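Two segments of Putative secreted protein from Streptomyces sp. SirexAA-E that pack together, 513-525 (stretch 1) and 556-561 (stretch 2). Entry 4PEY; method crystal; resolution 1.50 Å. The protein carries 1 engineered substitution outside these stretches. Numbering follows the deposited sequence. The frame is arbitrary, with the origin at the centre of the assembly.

Stretch 1 513-525: QAPVKPGVKFHDL
Stretch 2 556-561: QVVSFP

The chain ends inside this contact: a cis peptide bond precedes Pro561, whose ring (C-gamma endo) turns toward stretch 1, with CD 3.3 Å from Val520 O and CB 3.9 Å from Val516 CG1. Before it, the stretches run antiparallel, Phe522 opposite Phe560, His523 opposite Ser559 and Leu525 opposite Val557 (CA-CA 5.0, 4.9 and 5.1 Å). Phe522 and Phe560 bond reciprocally, N of Phe522 to O of Phe560 at 2.9 Å and N of Phe560 to O of Phe522 at 3.0 Å. Leu525 and Val557 repeat this, Leu525 N to Val557 O at 2.8 Å and Val557 N to Leu525 O at 2.9 Å.

Between these pairs both chains turn a corner. Asp524 adopts phi/psi 63/72, Val558 -75/-44, and Asp524 N still reaches Val558 O at 2.9 Å (168° at hydrogen).

Phe522 (chi1 m, chi2 98°) and Phe560 (chi1 t, chi2 94°) share one sheet face with Leu525 and Val557. Phe560 CD2 meets the Phe522 ring edge, 3.6 Å from CD1. Upstream, a type I turn, Lys517 to Val520, follows Val516 (t), whose CG2 lies 4.0 Å from Phe560 CZ, an apolar contact.

On the other face, one water joins His523 ND1 (2.7 Å from its O) and Ser559 OG (2.8 Å from its O), both residues chi1 m.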

ATOM      1  N   GLN A 513     -13.584 -17.054  -3.205  1.00 11.11           N
ATOM      2  CA  GLN A 513     -13.779 -18.379  -3.788  1.00 11.86           C
ATOM      3  C   GLN A 513     -12.564 -19.228  -3.443  1.00 12.55           C
ATOM      4  O   GLN A 513     -11.425 -18.778  -3.616  1.00 13.84           O
ATOM      5  CB  GLN A 513     -13.976 -18.307  -5.315  1.00 13.00           C
ATOM      6  CG  GLN A 513     -14.241 -19.669  -5.960  1.00 14.77           C
ATOM      7  CD  GLN A 513     -14.249 -19.636  -7.484  1.00 19.13           C
ATOM      8  OE1 GLN A 513     -13.672 -18.743  -8.112  1.00 21.00           O
ATOM      9  NE2 GLN A 513     -14.901 -20.621  -8.083  1.00 24.04           N
ATOM     10  N   ALA A 514     -12.798 -20.437  -2.934  1.00 12.78           N
ATOM     11  CA  ALA A 514     -11.702 -21.299  -2.491  1.00 13.50           C
ATOM     12  C   ALA A 514     -12.147 -22.752  -2.447  1.00 15.78           C
ATOM     13  O   ALA A 514     -13.338 -23.032  -2.324  1.00 16.85           O
ATOM     14  CB  ALA A 514     -11.193 -20.860  -1.107  1.00 15.55           C
ATOM     15  N   PRO A 515     -11.192 -23.687  -2.553  1.00 15.95           N
ATOM     16  CA  PRO A 515     -11.580 -25.079  -2.328  1.00 17.02           C
ATOM     17  C   PRO A 515     -11.968 -25.304  -0.871  1.00 18.72           C
ATOM     18  O   PRO A 515     -11.541 -24.544   0.005  1.00 18.90           O
ATOM     19  CB  PRO A 515     -10.317 -25.861  -2.698  1.00 18.86           C
ATOM     20  CG  PRO A 515      -9.194 -24.891  -2.457  1.00 17.78           C
ATOM     21  CD  PRO A 515      -9.757 -23.551  -2.871  1.00 16.89           C
ATOM     22  N   VAL A 516     -12.780 -26.325  -0.624  1.00 17.40           N
ATOM     23  CA  VAL A 516     -13.132 -26.711   0.731  1.00 18.81           C
ATOM     24  C   VAL A 516     -12.204 -27.845   1.165  1.00 18.20           C
ATOM     25  O   VAL A 516     -12.436 -29.011   0.841  1.00 19.76           O
ATOM     26  CB  VAL A 516     -14.613 -27.134   0.836  1.00 18.42           C
ATOM     27  CG1 VAL A 516     -14.962 -27.476   2.265  1.00 21.10           C
ATOM     28  CG2 VAL A 516     -15.507 -26.009   0.331  1.00 19.53           C
ATOM     29  N   LYS A 517     -11.139 -27.467   1.871  1.00 17.85           N
ATOM     30  CA  LYS A 517     -10.059 -28.365   2.270  1.00 17.71           C
ATOM     31  C   LYS A 517      -9.591 -27.960   3.664  1.00 18.84           C
ATOM     32  O   LYS A 517      -9.609 -26.775   3.998  1.00 17.79           O
ATOM     33  CB  LYS A 517      -8.880 -28.304   1.280  1.00 18.30           C
ATOM     34  CG  LYS A 517      -9.185 -28.776  -0.141  1.00 18.84           C
ATOM     35  CD  LYS A 517      -7.960 -28.607  -1.051  1.00 18.07           C
ATOM     36  CE  LYS A 517      -8.243 -29.067  -2.477  1.00 17.43           C
ATOM     37  NZ  LYS A 517      -7.049 -28.933  -3.363  1.00 19.09           N
ATOM     38  N   PRO A 518      -9.162 -28.936   4.478  1.00 20.74           N
ATOM     39  CA  PRO A 518      -8.776 -28.670   5.868  1.00 20.63           C
ATOM     40  C   PRO A 518      -7.682 -27.618   6.010  1.00 18.99           C
ATOM     41  O   PRO A 518      -7.675 -26.882   6.996  1.00 19.17           O
ATOM     42  CB  PRO A 518      -8.264 -30.032   6.359  1.00 21.76           C
ATOM     43  CG  PRO A 518      -8.894 -31.025   5.460  1.00 22.36           C
ATOM     44  CD  PRO A 518      -9.066 -30.367   4.138  1.00 20.74           C
ATOM     45  N   GLY A 519      -6.781 -27.545   5.037  1.00 15.68           N
ATOM     46  CA  GLY A 519      -5.650 -26.639   5.121  1.00 14.53           C
ATOM     47  C   GLY A 519      -5.879 -25.279   4.483  1.00 15.76           C
ATOM     48  O   GLY A 519      -4.984 -24.434   4.494  1.00 15.04           O
ATOM     49  N   VAL A 520      -7.081 -25.062   3.947  1.00 14.42           N
ATOM     50  CA  VAL A 520      -7.437 -23.785   3.332  1.00 14.97           C
ATOM     51  C   VAL A 520      -8.436 -23.092   4.249  1.00 16.24           C
ATOM     52  O   VAL A 520      -9.592 -23.492   4.332  1.00 18.90           O
ATOM     53  CB  VAL A 520      -8.026 -23.980   1.913  1.00 14.42           C
ATOM     54  CG1 VAL A 520      -8.547 -22.660   1.345  1.00 16.07           C
ATOM     55  CG2 VAL A 520      -6.981 -24.595   0.992  1.00 14.92           C
ATOM     56  N   LYS A 521      -7.980 -22.063   4.956  1.00 13.96           N
ATOM     57  CA  LYS A 521      -8.757 -21.491   6.051  1.00 14.25           C
ATOM     58  C   LYS A 521      -8.886 -19.986   5.954  1.00 13.73           C
ATOM     59  O   LYS A 521      -7.934 -19.299   5.575  1.00 14.42           O
ATOM     60  CB  LYS A 521      -8.117 -21.857   7.401  1.00 18.68           C
ATOM     61  CG  LYS A 521      -8.031 -23.351   7.643  1.00 21.77           C
ATOM     62  CD  LYS A 521      -7.615 -23.698   9.065  1.00 27.92           C
ATOM     63  CE  LYS A 521      -6.296 -23.082   9.440  1.00 31.98           C
ATOM     64  NZ  LYS A 521      -5.869 -23.591  10.775  1.00 35.92           N
ATOM     65  N   PHE A 522     -10.064 -19.476   6.309  1.00 13.29           N
ATOM     66  CA  PHE A 522     -10.274 -18.031   6.395  1.00 12.60           C
ATOM     67  C   PHE A 522     -10.870 -17.623   7.726  1.00 13.78           C
ATOM     68  O   PHE A 522     -11.645 -18.370   8.341  1.00 15.19           O
ATOM     69  CB  PHE A 522     -11.173 -17.532   5.251  1.00 13.47           C
ATOM     70  CG  PHE A 522     -10.520 -17.620   3.909  1.00 14.84           C
ATOM     71  CD1 PHE A 522     -10.785 -18.686   3.066  1.00 16.34           C
ATOM     72  CD2 PHE A 522      -9.605 -16.658   3.505  1.00 15.02           C
ATOM     73  CE1 PHE A 522     -10.160 -18.782   1.832  1.00 16.57           C
ATOM     74  CE2 PHE A 522      -8.974 -16.750   2.275  1.00 15.93           C
ATOM     75  CZ  PHE A 522      -9.260 -17.805   1.433  1.00 16.82           C
ATOM     76  N   HIS A 523     -10.494 -16.429   8.158  1.00 12.78           N
ATOM     77  CA  HIS A 523     -10.973 -15.872   9.408  1.00 13.80           C
ATOM     78  C   HIS A 523     -11.471 -14.466   9.172  1.00 13.41           C
ATOM     79  O   HIS A 523     -10.736 -13.642   8.638  1.00 14.04           O
ATOM     80  CB  HIS A 523      -9.860 -15.859  10.458  1.00 14.54           C
ATOM     81  CG  HIS A 523      -9.098 -17.142  10.536  1.00 13.84           C
ATOM     82  ND1 HIS A 523      -9.547 -18.229  11.258  1.00 16.81           N
ATOM     83  CD2 HIS A 523      -7.921 -17.516   9.980  1.00 14.24           C
ATOM     84  CE1 HIS A 523      -8.677 -19.217  11.142  1.00 18.08           C
ATOM     85  NE2 HIS A 523      -7.679 -18.809  10.378  1.00 17.33           N
ATOM     86  N   ASP A 524     -12.715 -14.209   9.573  1.00 13.17           N
ATOM     87  CA  ASP A 524     -13.303 -12.872   9.539  1.00 12.74           C
ATOM     88  C   ASP A 524     -13.395 -12.325   8.109  1.00 11.07           C
ATOM     89  O   ASP A 524     -12.667 -11.407   7.720  1.00 13.33           O
ATOM     90  CB  ASP A 524     -12.514 -11.906  10.443  1.00 12.25           C
ATOM     91  CG  ASP A 524     -12.418 -12.385  11.884  1.00 13.19           C
ATOM     92  OD1 ASP A 524     -13.104 -13.361  12.238  1.00 14.63           O
ATOM     93  OD2 ASP A 524     -11.658 -11.771  12.675  1.00 13.84           O
ATOM     94  N   LEU A 525     -14.317 -12.904   7.345  1.00 12.23           N
ATOM     95  CA  LEU A 525     -14.647 -12.454   5.993  1.00 11.66           C
ATOM     96  C   LEU A 525     -15.905 -11.596   5.996  1.00 11.60           C
ATOM     97  O   LEU A 525     -16.809 -11.809   6.810  1.00 13.30           O
ATOM     98  CB  LEU A 525     -14.882 -13.648   5.068  1.00 12.10           C
ATOM     99  CG  LEU A 525     -13.748 -14.654   4.890  1.00 13.35           C
ATOM    100  CD1 LEU A 525     -14.182 -15.766   3.948  1.00 15.29           C
ATOM    101  CD2 LEU A 525     -12.500 -13.957   4.377  1.00 15.47           C
ATOM    102  N   GLN A 556     -21.310 -11.349   6.964  1.00 14.46           N
ATOM    103  CA  GLN A 556     -20.064 -11.817   7.570  1.00 14.92           C
ATOM    104  C   GLN A 556     -19.962 -13.330   7.691  1.00 15.77           C
ATOM    105  O   GLN A 556     -20.964 -14.025   7.882  1.00 16.67           O
ATOM    106  CB  GLN A 556     -19.912 -11.207   8.968  1.00 16.25           C
ATOM    107  CG  GLN A 556     -19.908  -9.686   8.975  1.00 17.46           C
ATOM    108  CD  GLN A 556     -20.264  -9.108  10.330  1.00 19.25           C
ATOM    109  OE1 GLN A 556     -21.122  -9.640  11.048  1.00 22.50           O
ATOM    110  NE2 GLN A 556     -19.602  -8.018  10.696  1.00 20.02           N
ATOM    111  N   VAL A 557     -18.732 -13.831   7.603  1.00 14.80           N
ATOM    112  CA  VAL A 557     -18.440 -15.222   7.933  1.00 15.24           C
ATOM    113  C   VAL A 557     -17.238 -15.222   8.864  1.00 14.78           C
ATOM    114  O   VAL A 557     -16.177 -14.719   8.502  1.00 15.60           O
ATOM    115  CB  VAL A 557     -18.153 -16.075   6.670  1.00 16.04           C
ATOM    116  CG1 VAL A 557     -17.513 -17.398   7.049  1.00 16.38           C
ATOM    117  CG2 VAL A 557     -19.444 -16.303   5.874  1.00 16.36           C
ATOM    118  N   VAL A 558     -17.395 -15.768  10.064  1.00 14.65           N
ATOM    119  CA  VAL A 558     -16.300 -15.754  11.040  1.00 14.51           C
ATOM    120  C   VAL A 558     -15.207 -16.775  10.696  1.00 13.82           C
ATOM    121  O   VAL A 558     -14.006 -16.464  10.782  1.00 14.02           O
ATOM    122  CB  VAL A 558     -16.811 -16.026  12.476  1.00 16.19           C
ATOM    123  CG1 VAL A 558     -15.641 -16.098  13.452  1.00 18.05           C
ATOM    124  CG2 VAL A 558     -17.797 -14.945  12.900  1.00 17.56           C
ATOM    125  N   SER A 559     -15.623 -17.986  10.326  1.00 15.57           N
ATOM    126  CA  SER A 559     -14.690 -19.069  10.009  1.00 15.86           C
ATOM    127  C   SER A 559     -15.087 -19.823   8.759  1.00 18.16           C
ATOM    128  O   SER A 559     -16.261 -20.150   8.569  1.00 19.92           O
ATOM    129  CB  SER A 559     -14.594 -20.079  11.159  1.00 19.98           C
ATOM    130  OG  SER A 559     -14.124 -19.473  12.344  1.00 24.55           O
ATOM    131  N   PHE A 560     -14.085 -20.125   7.938  1.00 18.45           N
ATOM    132  CA  PHE A 560     -14.230 -20.991   6.776  1.00 20.10           C
ATOM    133  C   PHE A 560     -13.040 -21.957   6.748  1.00 20.00           C
ATOM    134  O   PHE A 560     -11.913 -21.550   7.021  1.00 20.33           O
ATOM    135  CB  PHE A 560     -14.291 -20.155   5.493  1.00 20.04           C
ATOM    136  CG  PHE A 560     -14.337 -20.969   4.228  1.00 23.24           C
ATOM    137  CD1 PHE A 560     -15.550 -21.297   3.643  1.00 24.45           C
ATOM    138  CD2 PHE A 560     -13.162 -21.392   3.613  1.00 24.30           C
ATOM    139  CE1 PHE A 560     -15.589 -22.047   2.478  1.00 25.61           C
ATOM    140  CE2 PHE A 560     -13.198 -22.142   2.451  1.00 24.96           C
ATOM    141  CZ  PHE A 560     -14.414 -22.467   1.882  1.00 25.22           C
ATOM    142  N   PRO A 561     -13.274 -23.233   6.401  1.00 21.99           N
ATOM    143  CA  PRO A 561     -14.562 -23.835   6.043  1.00 24.08           C
ATOM    144  C   PRO A 561     -15.381 -24.211   7.267  1.00 28.49           C
ATOM    145  O   PRO A 561     -14.935 -24.017   8.399  1.00 29.29           O
ATOM    146  CB  PRO A 561     -14.155 -25.084   5.256  1.00 24.74           C
ATOM    147  CG  PRO A 561     -12.843 -25.472   5.845  1.00 24.73           C
ATOM    148  CD  PRO A 561     -12.157 -24.180   6.230  1.00 24.21           C
ATOM    149  OXT PRO A 561     -16.501 -24.713   7.145  1.00 30.70           O
TER
HETATM  150  O   HOH W   1     -11.882 -17.856  12.647  1.00 23.19           O